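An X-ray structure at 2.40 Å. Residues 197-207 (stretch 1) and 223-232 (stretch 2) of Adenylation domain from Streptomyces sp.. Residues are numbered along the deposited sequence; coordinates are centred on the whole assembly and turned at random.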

# COMPACT_ATOMS: atom_id res chain seq x y z
N PHE A 197 1.12 -17.13 11.22
CA PHE A 197 2.44 -16.52 11.42
C PHE A 197 3.18 -17.04 12.66
O PHE A 197 2.58 -17.29 13.70
CB PHE A 197 2.31 -14.99 11.52
CG PHE A 197 1.73 -14.36 10.30
CD1 PHE A 197 2.22 -14.71 9.03
CD2 PHE A 197 0.74 -13.40 10.39
CE1 PHE A 197 1.69 -14.13 7.89
CE2 PHE A 197 0.22 -12.80 9.25
CZ PHE A 197 0.69 -13.17 7.99
N SER A 198 4.50 -17.13 12.57
CA SER A 198 5.30 -17.49 13.74
C SER A 198 6.62 -16.73 13.77
O SER A 198 7.03 -16.12 12.78
CB SER A 198 5.57 -19.00 13.78
OG SER A 198 6.77 -19.31 13.13
N ALA A 199 7.28 -16.80 14.93
CA ALA A 199 8.62 -16.25 15.10
C ALA A 199 9.64 -16.74 14.04
O ALA A 199 10.64 -16.08 13.81
CB ALA A 199 9.12 -16.58 16.48
N ASP A 200 9.38 -17.88 13.40
CA ASP A 200 10.33 -18.42 12.44
C ASP A 200 10.28 -17.74 11.06
O ASP A 200 11.18 -17.92 10.23
CB ASP A 200 10.10 -19.92 12.28
CG ASP A 200 10.43 -20.68 13.55
OD1 ASP A 200 11.44 -20.38 14.19
OD2 ASP A 200 9.65 -21.58 13.91
N ASP A 201 9.24 -16.96 10.81
CA ASP A 201 9.07 -16.33 9.51
C ASP A 201 10.15 -15.27 9.17
O ASP A 201 10.82 -14.73 10.05
CB ASP A 201 7.65 -15.71 9.40
CG ASP A 201 6.57 -16.76 9.13
OD1 ASP A 201 6.75 -17.54 8.18
OD2 ASP A 201 5.57 -16.82 9.88
N ARG A 202 10.33 -15.04 7.88
CA ARG A 202 11.11 -13.93 7.39
C ARG A 202 10.21 -13.07 6.50
O ARG A 202 9.69 -13.56 5.49
CB ARG A 202 12.33 -14.39 6.60
CG ARG A 202 13.56 -14.71 7.43
CD ARG A 202 13.79 -16.20 7.43
NE ARG A 202 15.10 -16.54 7.96
CZ ARG A 202 15.66 -17.75 7.84
NH1 ARG A 202 15.01 -18.72 7.21
NH2 ARG A 202 16.86 -17.97 8.34
N TRP A 203 10.04 -11.81 6.89
CA TRP A 203 9.23 -10.87 6.13
C TRP A 203 10.17 -9.99 5.30
O TRP A 203 11.25 -9.62 5.75
CB TRP A 203 8.37 -10.02 7.05
CG TRP A 203 7.23 -10.76 7.72
CD1 TRP A 203 7.32 -11.79 8.61
CD2 TRP A 203 5.84 -10.48 7.57
NE1 TRP A 203 6.08 -12.18 9.01
CE2 TRP A 203 5.14 -11.40 8.39
CE3 TRP A 203 5.11 -9.55 6.83
CZ2 TRP A 203 3.75 -11.42 8.48
CZ3 TRP A 203 3.74 -9.56 6.93
CH2 TRP A 203 3.06 -10.49 7.75
N LEU A 204 9.77 -9.67 4.07
CA LEU A 204 10.58 -8.80 3.25
C LEU A 204 10.05 -7.38 3.38
O LEU A 204 8.87 -7.18 3.20
CB LEU A 204 10.56 -9.27 1.79
CG LEU A 204 11.44 -8.51 0.79
CD1 LEU A 204 12.90 -8.65 1.20
CD2 LEU A 204 11.23 -9.02 -0.63
N LEU A 205 10.89 -6.41 3.72
CA LEU A 205 10.45 -5.02 3.63
C LEU A 205 10.68 -4.53 2.18
O LEU A 205 11.72 -3.95 1.83
CB LEU A 205 11.16 -4.13 4.65
CG LEU A 205 10.78 -2.64 4.59
CD1 LEU A 205 9.42 -2.45 5.19
CD2 LEU A 205 11.77 -1.76 5.35
N PHE A 206 9.70 -4.81 1.33
CA PHE A 206 9.78 -4.43 -0.07
C PHE A 206 9.31 -2.98 -0.32
O PHE A 206 9.75 -2.35 -1.28
CB PHE A 206 8.96 -5.44 -0.90
CG PHE A 206 9.06 -5.22 -2.39
CD1 PHE A 206 8.21 -4.32 -3.03
CD2 PHE A 206 10.01 -5.88 -3.15
CE1 PHE A 206 8.30 -4.10 -4.39
CE2 PHE A 206 10.11 -5.66 -4.52
CZ PHE A 206 9.25 -4.78 -5.14
N HIS A 207 8.45 -2.46 0.54
CA HIS A 207 7.75 -1.21 0.23
C HIS A 207 8.23 0.04 0.99
O HIS A 207 8.79 -0.05 2.08
CB HIS A 207 6.24 -1.39 0.45
CG HIS A 207 5.60 -2.37 -0.48
ND1 HIS A 207 5.46 -3.71 -0.18
CD2 HIS A 207 5.09 -2.21 -1.72
CE1 HIS A 207 4.87 -4.33 -1.18
NE2 HIS A 207 4.63 -3.44 -2.13
N SER A 223 6.07 -7.88 15.48
CA SER A 223 5.07 -8.27 16.48
C SER A 223 5.11 -9.76 16.87
O SER A 223 4.48 -10.18 17.85
CB SER A 223 3.67 -7.93 15.97
OG SER A 223 3.15 -8.98 15.16
N THR A 224 5.85 -10.55 16.11
CA THR A 224 5.81 -12.00 16.33
C THR A 224 7.16 -12.60 16.67
O THR A 224 7.25 -13.80 16.92
CB THR A 224 5.27 -12.74 15.09
OG1 THR A 224 6.14 -12.47 13.98
CG2 THR A 224 3.85 -12.27 14.78
N GLY A 225 8.21 -11.78 16.66
CA GLY A 225 9.55 -12.30 16.88
C GLY A 225 10.24 -12.71 15.59
O GLY A 225 11.40 -13.14 15.60
N ALA A 226 9.51 -12.59 14.48
CA ALA A 226 10.03 -12.97 13.18
C ALA A 226 11.12 -12.00 12.73
O ALA A 226 11.36 -10.97 13.36
CB ALA A 226 8.90 -13.01 12.13
N GLU A 227 11.76 -12.34 11.63
CA GLU A 227 12.82 -11.52 11.08
C GLU A 227 12.32 -10.58 9.99
O GLU A 227 11.50 -10.98 9.15
CB GLU A 227 13.91 -12.43 10.52
CG GLU A 227 15.20 -11.77 10.18
CD GLU A 227 16.18 -12.76 9.61
OE1 GLU A 227 16.30 -13.87 10.17
OE2 GLU A 227 16.78 -12.45 8.57
N LEU A 228 12.80 -9.33 9.99
CA LEU A 228 12.49 -8.37 8.94
C LEU A 228 13.71 -8.17 8.02
O LEU A 228 14.72 -7.57 8.40
CB LEU A 228 12.04 -7.02 9.54
CG LEU A 228 11.65 -5.92 8.53
CD1 LEU A 228 10.45 -6.34 7.68
CD2 LEU A 228 11.35 -4.59 9.22
N VAL A 229 13.62 -8.69 6.81
CA VAL A 229 14.69 -8.53 5.84
C VAL A 229 14.56 -7.20 5.07
O VAL A 229 13.60 -7.00 4.33
CB VAL A 229 14.70 -9.71 4.87
CG1 VAL A 229 15.85 -9.60 3.89
CG2 VAL A 229 14.77 -11.01 5.66
N VAL A 230 15.50 -6.28 5.27
CA VAL A 230 15.37 -4.95 4.66
C VAL A 230 15.94 -4.97 3.26
O VAL A 230 17.10 -5.33 3.08
CB VAL A 230 16.09 -3.86 5.48
CG1 VAL A 230 16.07 -2.51 4.73
CG2 VAL A 230 15.47 -3.72 6.85
N LEU A 231 15.14 -4.62 2.26
CA LEU A 231 15.68 -4.51 0.91
C LEU A 231 16.42 -3.17 0.83
O LEU A 231 15.80 -2.11 0.78
CB LEU A 231 14.56 -4.63 -0.14
CG LEU A 231 14.93 -5.20 -1.51
CD1 LEU A 231 15.82 -6.42 -1.32
CD2 LEU A 231 13.69 -5.57 -2.34
N PRO A 232 17.77 -3.21 0.89
CA PRO A 232 18.49 -1.93 0.97
C PRO A 232 18.27 -1.11 -0.30
O PRO A 232 17.96 -1.67 -1.34
CB PRO A 232 19.95 -2.36 1.13
CG PRO A 232 20.01 -3.71 0.47
CD PRO A 232 18.68 -4.36 0.71
O HOH W 1 5.65 -13.82 11.51

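The apolar centre of this contact lies between two short parallel strands, 202-205 and 227-230, and its side chains sort by the alternation of the sheet. On one face, Leu205 and Trp203 share that side with Leu228 and Val230. Leu228 does the bridging there: its CD1 lies 3.8 Å from Leu205 CB and 4.3 Å from Trp203 CB, so a single methyl sits against two residues that are not adjacent in sequence but adjacent on the face. Leu205 also approaches Val230, CD2 to CG1 at 4.4 Å, a looser fit. Both leucines have chi1 t and chi2 p, a common leucine rotamer, and in Leu228 it brings the end of the side chain nearer to the neighbouring strand than its CA-to-CB bond would suggest.

The other face carries Leu204 and Val229. Leu204, again t and p, puts CD1 4.1 Å from Val229 CG1 and 4.5 Å from Leu231 CD1. Past the end of the paired segment the packing continues: Leu231 points toward the first stretch, and its CD2 comes within 3.8 Å of Phe206 CD2. In-register neighbours pack side by side, and the ends of Leu228 and Leu204 each touch a second partner.

Between the two faces runs the backbone ladder, which fixes this register. Glu227 N donates to Asp201 O at 3.0 Å, and Trp203 N donates to Glu227 O at 2.8 Å. Val229 N then gives its hydrogen to Trp203 O at 2.8 Å, and Leu205 N to Val229 O, also at 2.8 Å. All four are close to straight, with angles of 161° to 173°. As is usual in a parallel pair, alternate residues do the bonding: Trp203, Glu227 and Val229 each use both N and O, whereas Arg202, Leu204 and Leu228 make no backbone hydrogen bond to the facing stretch.

Toward the start of the strands the contact becomes tighter and more polar. Ala226 CB lies 4.0 Å from Trp203 CD1, and Ala226 CA makes a CA-H...O contact of 3.2 Å with Ala199 O. Here Gly225 has positive phi, 90°, where a CB would be jammed against the preceding carbonyl O; an ideal CB would also lie only 3.4 Å from Ala199 CB.

A type I turn from Ser198 to Asp201 shapes the facing loop. Asp201 N bonds back to Ser198 O at 3.1 Å, Ser198 N donates to Asp201 OD2 at 2.9 Å, and Asp200 N donates to Ser198 OG at 3.0 Å. One water links this turn to Trp203 in its own stretch and to Thr224 in the other: it donates to Ser198 O at 3.0 Å, accepts from Trp203 NE1 at 3.0 Å, and hydrogen-bonds Thr224 OG1 at 2.9 Å. The indole thus packs against Ala226 while its NE1 donates to this ordered water.

On the face shared with Leu204, Arg202 NE and Glu227 OE1 form a long salt bridge of 3.7 Å, with the carboxylate oxygen near the guanidinium plane.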